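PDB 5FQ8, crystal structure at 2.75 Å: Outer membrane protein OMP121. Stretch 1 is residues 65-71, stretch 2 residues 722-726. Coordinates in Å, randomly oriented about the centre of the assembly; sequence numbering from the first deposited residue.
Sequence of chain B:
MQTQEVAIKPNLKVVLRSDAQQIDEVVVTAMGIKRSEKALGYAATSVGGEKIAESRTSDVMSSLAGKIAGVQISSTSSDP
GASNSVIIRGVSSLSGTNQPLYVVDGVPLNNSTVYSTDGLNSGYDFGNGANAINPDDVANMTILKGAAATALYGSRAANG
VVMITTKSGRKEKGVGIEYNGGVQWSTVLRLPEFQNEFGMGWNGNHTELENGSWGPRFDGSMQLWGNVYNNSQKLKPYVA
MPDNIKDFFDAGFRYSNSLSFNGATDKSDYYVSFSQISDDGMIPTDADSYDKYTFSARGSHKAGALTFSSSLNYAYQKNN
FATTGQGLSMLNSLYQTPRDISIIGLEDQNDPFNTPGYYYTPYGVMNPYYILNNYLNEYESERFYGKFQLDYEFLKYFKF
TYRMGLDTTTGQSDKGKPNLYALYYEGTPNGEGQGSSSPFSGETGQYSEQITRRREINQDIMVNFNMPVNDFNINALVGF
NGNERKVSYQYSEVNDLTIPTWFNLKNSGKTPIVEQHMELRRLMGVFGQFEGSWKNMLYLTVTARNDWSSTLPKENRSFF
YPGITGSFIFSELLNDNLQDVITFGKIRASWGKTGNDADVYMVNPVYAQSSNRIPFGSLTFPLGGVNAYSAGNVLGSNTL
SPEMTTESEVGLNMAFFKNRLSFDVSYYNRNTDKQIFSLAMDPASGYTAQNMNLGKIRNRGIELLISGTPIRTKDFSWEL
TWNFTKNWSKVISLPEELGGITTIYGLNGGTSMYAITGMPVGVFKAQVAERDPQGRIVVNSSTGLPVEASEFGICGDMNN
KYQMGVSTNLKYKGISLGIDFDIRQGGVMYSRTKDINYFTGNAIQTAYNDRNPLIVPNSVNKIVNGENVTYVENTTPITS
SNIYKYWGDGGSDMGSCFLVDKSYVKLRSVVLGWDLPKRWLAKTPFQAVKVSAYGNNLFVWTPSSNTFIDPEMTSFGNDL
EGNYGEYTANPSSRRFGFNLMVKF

Stretch 1 (65-71) AGKIAGV
Stretch 2, residues 722-726: WNFTK

An irregular segment, residues 65-71, packs against a β-strand, residues 722-726, of the same chain, more than 650 positions later in sequence. The contact is small, burying 227 Å² over both sides. Stretch 2 is extended throughout, with phi between -127° and -138° and psi between 115° and 143°, so its side chains alternate: the CA-to-CB bonds of Asn-723 and Thr-725 point toward the loop, whereas that of Phe-724, with chi1 at 178° (t), points away.

The stretch begins at Ala-65 (phi/psi -65/117), which does not touch the strand. Gly-66 follows at 74/23, a positive phi that glycine adopts without strain. Its carbonyl O lies 3.8 Å from Asn-723 OD1; these are two acceptor oxygens with no proton to share, so this is proximity and not a hydrogen bond. In Lys-67 (-113/-1) the CA-to-CB bond points away from the strand; the rotamer is m, t, t, p, and its NZ is hydrogen-bonded elsewhere in the structure. What it offers the strand is backbone, its C standing 4.1 Å from Asn-723 OD1.

The CA-to-CB bond of Ile-68 (-144/130; chi1 m, chi2 t) also points away from the strand, and Ile-68 N is 4.0 Å from Asn-723 OD1. The Asn-723 side chain, with chi1 59° (p) and chi2 99°, thus sets its amide oxygen beside several successive loop residues: Ala-69 N is 4.2 Å from the same OD1. None of these approaches is a hydrogen bond; the short side chain reaches the loop backbone, its OD1 staying 3.8 Å or more from the atoms of stretch 1 without bonding to them.

Ile-68 opens a type II β-turn that runs to Val-71. At its second position, Ala-69 (-69/137) comes closest in register to the strand, its CA 5.3 Å from the CA of Thr-725. The small methyl points sideways and fits tightly: Ala-69 CB is 3.4 Å from Thr-725 OG1 and 4.0 Å from Phe-724 O, while Ala-69 CA is 3.1 Å from Thr-725 OG1.

Gly-70 takes the third position at 77/6, the positive phi characteristic of a type II turn and readily accepted by glycine. Its N donates the sole hydrogen bond between the stretches, to Thr-725 OG1, at 2.6 Å with an N-H...O angle of 143°: short, though appreciably bent. Thr-725, with chi1 -57° (m), suits its place because its hydroxyl oxygen can accept this bond from a backbone NH presented by the turn.

Val-71 (-121/100; chi1 -179°, t) lies beyond contact with the strand. Its N closes the turn through a weak hydrogen bond to Ile-68 O at 3.4 Å.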

ATOM      1  N   ALA B  65      27.829  16.615  25.311  1.00 26.73           N
ATOM      2  CA  ALA B  65      28.775  15.738  24.638  1.00 27.38           C
ATOM      3  C   ALA B  65      30.187  15.971  25.171  1.00 33.83           C
ATOM      4  O   ALA B  65      30.742  17.066  25.053  1.00 27.23           O
ATOM      5  CB  ALA B  65      28.711  15.957  23.128  1.00 26.35           C
ATOM      6  N   GLY B  66      30.760  14.936  25.778  1.00 37.54           N
ATOM      7  CA  GLY B  66      32.111  15.034  26.291  1.00 48.12           C
ATOM      8  C   GLY B  66      32.267  15.845  27.555  1.00 39.71           C
ATOM      9  O   GLY B  66      33.359  16.345  27.827  1.00 48.57           O
ATOM     10  N   LYS B  67      31.209  15.996  28.338  1.00 31.69           N
ATOM     11  CA  LYS B  67      31.264  16.800  29.552  1.00 30.74           C
ATOM     12  C   LYS B  67      31.102  15.985  30.819  1.00 35.08           C
ATOM     13  O   LYS B  67      31.141  16.556  31.907  1.00 47.15           O
ATOM     14  CB  LYS B  67      30.191  17.893  29.523  1.00 28.60           C
ATOM     15  CG  LYS B  67      30.349  18.916  28.417  1.00 28.43           C
ATOM     16  CD  LYS B  67      29.417  20.087  28.625  1.00 28.53           C
ATOM     17  CE  LYS B  67      29.830  21.318  27.819  1.00 30.71           C
ATOM     18  NZ  LYS B  67      29.910  21.044  26.352  1.00 31.23           N
ATOM     19  N   ILE B  68      30.909  14.675  30.717  1.00 32.36           N
ATOM     20  CA  ILE B  68      30.603  13.832  31.868  1.00 29.01           C
ATOM     21  C   ILE B  68      31.285  12.491  31.681  1.00 28.97           C
ATOM     22  O   ILE B  68      31.164  11.866  30.625  1.00 29.77           O
ATOM     23  CB  ILE B  68      29.089  13.630  32.047  1.00 28.77           C
ATOM     24  CG1 ILE B  68      28.389  14.963  32.234  1.00 28.85           C
ATOM     25  CG2 ILE B  68      28.821  12.751  33.238  1.00 31.21           C
ATOM     26  CD1 ILE B  68      26.935  14.827  32.372  1.00 28.66           C
ATOM     27  N   ALA B  69      31.999  12.047  32.699  1.00 29.47           N
ATOM     28  CA  ALA B  69      32.777  10.829  32.568  1.00 29.52           C
ATOM     29  C   ALA B  69      31.861   9.629  32.456  1.00 29.23           C
ATOM     30  O   ALA B  69      30.871   9.519  33.177  1.00 29.29           O
ATOM     31  CB  ALA B  69      33.716  10.667  33.760  1.00 30.20           C
ATOM     32  N   GLY B  70      32.202   8.730  31.542  1.00 28.94           N
ATOM     33  CA  GLY B  70      31.469   7.493  31.359  1.00 28.69           C
ATOM     34  C   GLY B  70      30.161   7.613  30.618  1.00 28.16           C
ATOM     35  O   GLY B  70      29.427   6.625  30.544  1.00 27.98           O
ATOM     36  N   VAL B  71      29.842   8.785  30.081  1.00 27.92           N
ATOM     37  CA  VAL B  71      28.585   9.026  29.391  1.00 27.46           C
ATOM     38  C   VAL B  71      28.937   9.453  27.971  1.00 27.07           C
ATOM     39  O   VAL B  71      29.289  10.610  27.720  1.00 27.11           O
ATOM     40  CB  VAL B  71      27.721  10.070  30.105  1.00 27.60           C
ATOM     41  CG1 VAL B  71      26.416  10.268  29.357  1.00 27.15           C
ATOM     42  CG2 VAL B  71      27.434   9.628  31.518  1.00 28.04           C
ATOM     43  N   TRP B 722      38.393  18.955  34.042  1.00 32.38           N
ATOM     44  CA  TRP B 722      38.985  17.885  33.255  1.00 32.10           C
ATOM     45  C   TRP B 722      38.326  16.589  33.682  1.00 31.90           C
ATOM     46  O   TRP B 722      38.298  16.278  34.873  1.00 32.33           O
ATOM     47  CB  TRP B 722      40.492  17.834  33.473  1.00 32.65           C
ATOM     48  CG  TRP B 722      41.217  16.810  32.694  1.00 32.45           C
ATOM     49  CD1 TRP B 722      41.636  16.913  31.416  1.00 35.50           C
ATOM     50  CD2 TRP B 722      41.663  15.538  33.164  1.00 32.64           C
ATOM     51  NE1 TRP B 722      42.302  15.779  31.041  1.00 37.77           N
ATOM     52  CE2 TRP B 722      42.333  14.916  32.103  1.00 37.41           C
ATOM     53  CE3 TRP B 722      41.554  14.861  34.376  1.00 33.02           C
ATOM     54  CZ2 TRP B 722      42.892  13.644  32.216  1.00 36.31           C
ATOM     55  CZ3 TRP B 722      42.106  13.603  34.488  1.00 33.66           C
ATOM     56  CH2 TRP B 722      42.769  13.008  33.417  1.00 36.56           C
ATOM     57  N   ASN B 723      37.779  15.850  32.724  1.00 31.28           N
ATOM     58  CA  ASN B 723      37.140  14.573  33.014  1.00 31.08           C
ATOM     59  C   ASN B 723      37.727  13.485  32.124  1.00 30.81           C
ATOM     60  O   ASN B 723      38.048  13.736  30.961  1.00 30.50           O
ATOM     61  CB  ASN B 723      35.620  14.682  32.838  1.00 36.02           C
ATOM     62  CG  ASN B 723      35.220  15.091  31.444  1.00 36.62           C
ATOM     63  OD1 ASN B 723      34.862  14.251  30.637  1.00 44.57           O
ATOM     64  ND2 ASN B 723      35.275  16.382  31.152  1.00 36.62           N
ATOM     65  N   PHE B 724      37.874  12.280  32.669  1.00 33.38           N
ATOM     66  CA  PHE B 724      38.579  11.210  31.966  1.00 51.84           C
ATOM     67  C   PHE B 724      37.847   9.887  32.120  1.00 37.38           C
ATOM     68  O   PHE B 724      37.529   9.475  33.237  1.00 34.42           O
ATOM     69  CB  PHE B 724      40.016  11.092  32.488  1.00 63.07           C
ATOM     70  CG  PHE B 724      40.814   9.982  31.869  1.00 37.80           C
ATOM     71  CD1 PHE B 724      41.527  10.194  30.712  1.00 31.32           C
ATOM     72  CD2 PHE B 724      40.882   8.744  32.476  1.00 33.60           C
ATOM     73  CE1 PHE B 724      42.260   9.183  30.152  1.00 31.35           C
ATOM     74  CE2 PHE B 724      41.614   7.735  31.927  1.00 31.87           C
ATOM     75  CZ  PHE B 724      42.306   7.952  30.764  1.00 32.25           C
ATOM     76  N   THR B 725      37.598   9.223  30.994  1.00 30.14           N
ATOM     77  CA  THR B 725      36.935   7.925  30.947  1.00 29.92           C
ATOM     78  C   THR B 725      37.790   6.945  30.162  1.00 29.89           C
ATOM     79  O   THR B 725      38.229   7.252  29.052  1.00 29.63           O
ATOM     80  CB  THR B 725      35.549   8.011  30.284  1.00 29.30           C
ATOM     81  OG1 THR B 725      34.713   8.959  30.957  1.00 29.33           O
ATOM     82  CG2 THR B 725      34.872   6.664  30.307  1.00 29.13           C
ATOM     83  N   LYS B 726      38.010   5.762  30.722  1.00 30.18           N
ATOM     84  CA  LYS B 726      38.645   4.666  29.993  1.00 30.77           C
ATOM     85  C   LYS B 726      37.866   3.401  30.299  1.00 30.94           C
ATOM     86  O   LYS B 726      37.835   2.962  31.448  1.00 30.52           O
ATOM     87  CB  LYS B 726      40.115   4.511  30.376  1.00 30.76           C
ATOM     88  CG  LYS B 726      40.923   3.639  29.438  1.00 30.75           C
ATOM     89  CD  LYS B 726      42.387   3.630  29.802  1.00 31.39           C
ATOM     90  CE  LYS B 726      43.165   2.667  28.948  1.00 31.44           C
ATOM     91  NZ  LYS B 726      44.621   2.927  28.981  1.00 31.99           N
TER